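Endo-1,3-beta-glucanase, family GH16 (Zobellia galactanivorans, PDB 4BPZ) probably hydrolyses internal beta-1,3-glucosidic bonds of glucans such as algal laminarin, through a calcium-binding catalytic domain of glycoside hydrolase family 16. Local coordinates at residues F93-S106 with A182-A195. The protein carries 1 engineered substitution. Residues are numbered along the deposited sequence; the frame is centred on the assembly and turned at random.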
# COMPACT_ATOMS: atom_id res chain seq x y z
N PHE A 93 1.69 -10.68 -9.57
CA PHE A 93 0.55 -11.29 -10.26
C PHE A 93 0.00 -10.33 -11.31
O PHE A 93 0.14 -9.10 -11.14
CB PHE A 93 -0.53 -11.73 -9.27
CG PHE A 93 -1.10 -10.60 -8.51
CD1 PHE A 93 -0.39 -9.95 -7.48
CD2 PHE A 93 -2.36 -10.06 -8.83
CE1 PHE A 93 -0.85 -8.86 -6.78
CE2 PHE A 93 -2.84 -8.92 -8.08
CZ PHE A 93 -2.05 -8.35 -7.11
N THR A 94 -0.62 -10.93 -12.32
CA THR A 94 -1.31 -10.16 -13.37
C THR A 94 -2.73 -10.54 -13.40
O THR A 94 -3.07 -11.71 -13.67
CB THR A 94 -0.71 -10.40 -14.77
OG1 THR A 94 0.70 -10.18 -14.63
CG2 THR A 94 -1.30 -9.44 -15.79
N TYR A 95 -3.60 -9.54 -13.07
CA TYR A 95 -5.06 -9.71 -12.94
C TYR A 95 -5.40 -10.43 -11.66
O TYR A 95 -4.57 -11.23 -11.12
CB TYR A 95 -5.70 -10.33 -14.16
CG TYR A 95 -5.30 -9.74 -15.49
CD1 TYR A 95 -5.13 -8.39 -15.68
CD2 TYR A 95 -5.05 -10.56 -16.56
CE1 TYR A 95 -4.78 -7.85 -16.90
CE2 TYR A 95 -4.72 -10.07 -17.83
CZ TYR A 95 -4.57 -8.68 -17.98
OH TYR A 95 -4.20 -8.21 -19.20
N GLY A 96 -6.56 -10.17 -11.14
CA GLY A 96 -7.06 -10.89 -9.98
C GLY A 96 -7.92 -10.00 -9.14
O GLY A 96 -8.20 -8.83 -9.42
N LYS A 97 -8.33 -10.58 -8.03
CA LYS A 97 -9.18 -9.91 -7.04
C LYS A 97 -8.37 -9.89 -5.75
O LYS A 97 -8.01 -10.96 -5.22
CB LYS A 97 -10.48 -10.65 -6.86
CG LYS A 97 -11.40 -10.01 -5.83
CD LYS A 97 -12.78 -10.65 -5.80
CE LYS A 97 -12.74 -12.04 -5.25
NZ LYS A 97 -14.03 -12.77 -5.42
N VAL A 98 -8.03 -8.72 -5.25
CA VAL A 98 -7.30 -8.55 -4.01
C VAL A 98 -8.24 -8.06 -2.96
O VAL A 98 -8.98 -7.09 -3.18
CB VAL A 98 -6.23 -7.48 -4.19
CG1 VAL A 98 -5.44 -7.26 -2.87
CG2 VAL A 98 -5.23 -7.83 -5.33
N GLU A 99 -8.28 -8.76 -1.81
CA GLU A 99 -9.16 -8.36 -0.68
C GLU A 99 -8.32 -8.17 0.54
O GLU A 99 -7.53 -9.05 0.91
CB GLU A 99 -10.19 -9.45 -0.39
CG GLU A 99 -11.18 -9.69 -1.50
CD GLU A 99 -12.04 -10.88 -1.28
OE1 GLU A 99 -11.82 -11.65 -0.30
OE2 GLU A 99 -12.98 -11.03 -2.03
N VAL A 100 -8.42 -7.01 1.20
CA VAL A 100 -7.67 -6.74 2.43
C VAL A 100 -8.67 -6.25 3.45
O VAL A 100 -9.31 -5.20 3.26
CB VAL A 100 -6.54 -5.69 2.20
CG1 VAL A 100 -5.77 -5.51 3.49
CG2 VAL A 100 -5.58 -6.14 1.11
N ARG A 101 -8.81 -6.98 4.56
CA ARG A 101 -9.75 -6.57 5.61
C ARG A 101 -8.93 -5.88 6.71
O ARG A 101 -7.95 -6.47 7.21
CB ARG A 101 -10.45 -7.81 6.18
CG ARG A 101 -11.46 -7.46 7.27
CD ARG A 101 -12.33 -8.70 7.59
NE ARG A 101 -13.42 -8.31 8.47
CZ ARG A 101 -13.51 -8.65 9.74
NH1 ARG A 101 -12.52 -9.26 10.39
NH2 ARG A 101 -14.56 -8.26 10.46
N ALA A 102 -9.26 -4.63 7.06
CA ALA A 102 -8.39 -3.84 7.91
C ALA A 102 -9.15 -2.79 8.69
O ALA A 102 -10.23 -2.39 8.33
CB ALA A 102 -7.35 -3.09 7.00
N LYS A 103 -8.47 -2.32 9.75
CA LYS A 103 -8.80 -1.15 10.55
C LYS A 103 -7.69 -0.16 10.33
O LYS A 103 -6.50 -0.51 10.38
CB LYS A 103 -8.91 -1.48 12.04
CG LYS A 103 -10.21 -2.18 12.40
CD LYS A 103 -10.23 -2.53 13.90
CE LYS A 103 -11.41 -3.36 14.21
NZ LYS A 103 -11.45 -3.55 15.72
N LEU A 104 -8.05 1.11 10.07
CA LEU A 104 -7.10 2.15 9.69
C LEU A 104 -6.62 2.96 10.89
O LEU A 104 -7.38 3.08 11.88
CB LEU A 104 -7.69 3.07 8.58
CG LEU A 104 -8.23 2.34 7.38
CD1 LEU A 104 -8.69 3.34 6.35
CD2 LEU A 104 -7.28 1.34 6.78
N PRO A 105 -5.48 3.62 10.82
CA PRO A 105 -5.08 4.52 11.92
C PRO A 105 -6.10 5.65 12.06
O PRO A 105 -6.59 6.21 11.07
CB PRO A 105 -3.70 5.04 11.44
CG PRO A 105 -3.28 4.12 10.36
CD PRO A 105 -4.45 3.43 9.79
N SER A 106 -6.34 6.06 13.30
CA SER A 106 -7.24 7.20 13.55
C SER A 106 -6.56 8.53 13.66
O SER A 106 -7.26 9.55 13.58
CB SER A 106 -8.00 6.97 14.92
OG SER A 106 -7.09 6.93 15.98
N ALA A 182 -13.61 4.10 10.38
CA ALA A 182 -12.55 3.36 9.71
C ALA A 182 -11.58 2.74 10.66
O ALA A 182 -10.93 1.75 10.30
CB ALA A 182 -11.85 4.31 8.75
N SER A 183 -11.39 3.34 11.83
CA SER A 183 -10.40 2.91 12.79
C SER A 183 -10.97 1.90 13.79
O SER A 183 -10.21 1.06 14.30
CB SER A 183 -9.72 4.10 13.49
OG SER A 183 -10.60 4.76 14.34
N GLY A 184 -12.27 1.87 14.02
CA GLY A 184 -12.82 0.99 15.04
C GLY A 184 -13.58 -0.20 14.50
O GLY A 184 -13.96 -1.03 15.29
N SER A 185 -13.74 -0.25 13.18
CA SER A 185 -14.54 -1.33 12.60
C SER A 185 -13.71 -1.80 11.38
O SER A 185 -13.22 -1.00 10.58
CB SER A 185 -15.86 -0.80 12.02
OG SER A 185 -16.69 -1.87 11.46
N PHE A 186 -13.60 -3.12 11.20
CA PHE A 186 -13.01 -3.65 9.97
C PHE A 186 -13.87 -3.32 8.75
O PHE A 186 -15.09 -3.44 8.78
CB PHE A 186 -12.83 -5.18 10.08
CG PHE A 186 -11.71 -5.64 10.92
CD1 PHE A 186 -10.38 -5.46 10.49
CD2 PHE A 186 -11.95 -6.19 12.21
CE1 PHE A 186 -9.33 -5.85 11.27
CE2 PHE A 186 -10.85 -6.60 12.98
CZ PHE A 186 -9.54 -6.38 12.55
N HIS A 187 -13.19 -2.97 7.64
CA HIS A 187 -13.80 -2.90 6.34
C HIS A 187 -12.97 -3.72 5.40
O HIS A 187 -11.78 -4.01 5.67
CB HIS A 187 -13.84 -1.47 5.82
CG HIS A 187 -14.70 -0.53 6.66
ND1 HIS A 187 -14.35 -0.07 7.89
CD2 HIS A 187 -15.90 0.04 6.34
CE1 HIS A 187 -15.32 0.76 8.37
NE2 HIS A 187 -16.26 0.87 7.41
N VAL A 188 -13.56 -4.10 4.23
CA VAL A 188 -12.80 -4.82 3.21
C VAL A 188 -12.51 -3.86 2.07
O VAL A 188 -13.41 -3.35 1.40
CB VAL A 188 -13.56 -6.07 2.72
CG1 VAL A 188 -12.77 -6.76 1.64
CG2 VAL A 188 -13.81 -7.01 3.87
N TYR A 189 -11.24 -3.68 1.76
CA TYR A 189 -10.75 -2.84 0.67
C TYR A 189 -10.36 -3.79 -0.44
O TYR A 189 -9.59 -4.75 -0.19
CB TYR A 189 -9.53 -2.10 1.18
CG TYR A 189 -9.86 -1.21 2.40
CD1 TYR A 189 -10.43 0.06 2.24
CD2 TYR A 189 -9.72 -1.74 3.69
CE1 TYR A 189 -10.77 0.82 3.34
CE2 TYR A 189 -10.14 -0.94 4.80
CZ TYR A 189 -10.65 0.30 4.62
OH TYR A 189 -11.03 1.11 5.66
N SER A 190 -10.90 -3.63 -1.64
CA SER A 190 -10.63 -4.63 -2.68
C SER A 190 -10.40 -4.01 -4.03
O SER A 190 -10.83 -2.91 -4.36
CB SER A 190 -11.74 -5.70 -2.72
OG SER A 190 -12.94 -5.18 -3.15
N LEU A 191 -9.76 -4.83 -4.86
CA LEU A 191 -9.49 -4.55 -6.26
C LEU A 191 -9.97 -5.69 -7.09
O LEU A 191 -9.63 -6.86 -6.74
CB LEU A 191 -7.96 -4.36 -6.46
CG LEU A 191 -7.44 -4.36 -7.90
CD1 LEU A 191 -7.96 -3.15 -8.70
CD2 LEU A 191 -5.92 -4.43 -7.91
N GLU A 192 -10.66 -5.46 -8.20
CA GLU A 192 -10.90 -6.50 -9.22
C GLU A 192 -10.24 -5.97 -10.49
O GLU A 192 -10.62 -4.94 -11.03
CB GLU A 192 -12.41 -6.65 -9.43
CG GLU A 192 -13.08 -7.22 -8.23
CD GLU A 192 -14.56 -7.16 -8.21
OE1 GLU A 192 -15.18 -6.94 -9.30
OE2 GLU A 192 -15.14 -7.32 -7.12
N TRP A 193 -9.29 -6.73 -10.98
CA TRP A 193 -8.45 -6.33 -12.06
C TRP A 193 -8.45 -7.40 -13.14
O TRP A 193 -8.11 -8.56 -12.88
CB TRP A 193 -7.04 -6.16 -11.50
CG TRP A 193 -5.91 -5.90 -12.45
CD1 TRP A 193 -5.94 -5.33 -13.74
CD2 TRP A 193 -4.54 -6.17 -12.17
NE1 TRP A 193 -4.69 -5.28 -14.24
CE2 TRP A 193 -3.79 -5.77 -13.33
CE3 TRP A 193 -3.83 -6.73 -11.06
CZ2 TRP A 193 -2.42 -5.95 -13.39
CZ3 TRP A 193 -2.47 -6.88 -11.15
CH2 TRP A 193 -1.76 -6.52 -12.33
N ASN A 194 -8.80 -7.01 -14.37
CA ASN A 194 -8.68 -7.95 -15.52
C ASN A 194 -8.31 -7.16 -16.72
O ASN A 194 -7.95 -5.96 -16.65
CB ASN A 194 -9.92 -8.83 -15.64
CG ASN A 194 -11.17 -8.02 -15.89
OD1 ASN A 194 -11.11 -6.88 -16.42
ND2 ASN A 194 -12.35 -8.61 -15.57
N ALA A 195 -8.25 -7.83 -17.87
CA ALA A 195 -7.84 -7.15 -19.12
C ALA A 195 -8.80 -6.03 -19.50
O ALA A 195 -8.48 -5.16 -20.30
CB ALA A 195 -7.70 -8.13 -20.27
O HOH W 1 -15.31 -6.56 7.38
O HOH W 2 -11.40 0.06 8.14
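Strands 96-103 and 187-193 pair antiparallel through eight backbone hydrogen bonds, from Gly96 with Trp193 to Ala102 with His187; beyond them Leu104 N reaches Ala182 O (3.0 Å) from above the carbonyl plane. Aromatic contacts close one end. The Trp193 indole, swung opposite the backbone nitrogen at chi1 (173°), lies against the 93-96 backbone, Tyr95 N over one face. Tyr95 points its ring edge at that indole, CD1 3.5 Å from Trp193 NE1, while the indole's own edge turns toward the Phe93 face in an offset edge-to-face pair, planes 69° apart. An alanine in place of Trp193 would probably leave Phe93 and Tyr95 without their shared partner and Tyr218 O without its N-H donor. At the other end cationic side chains sandwich Phe186: Lys103 CE sits over one face, 3.5 Å from Phe186 CD2, and Arg101 NH1 over the opposite face, the guanidinium tilted 26° to the ring. A water lies 2.7 Å from Tyr189 OH, near Ala102 O and Ala182 O. Within the family's jelly-roll beta-sandwich, strand 96-103 runs between 187-193 and 244-255, whose calcium ligand Asp250 forms a salt bridge with Arg101; Val100 and Tyr189 pack inward on Ile114 of strand 110-118.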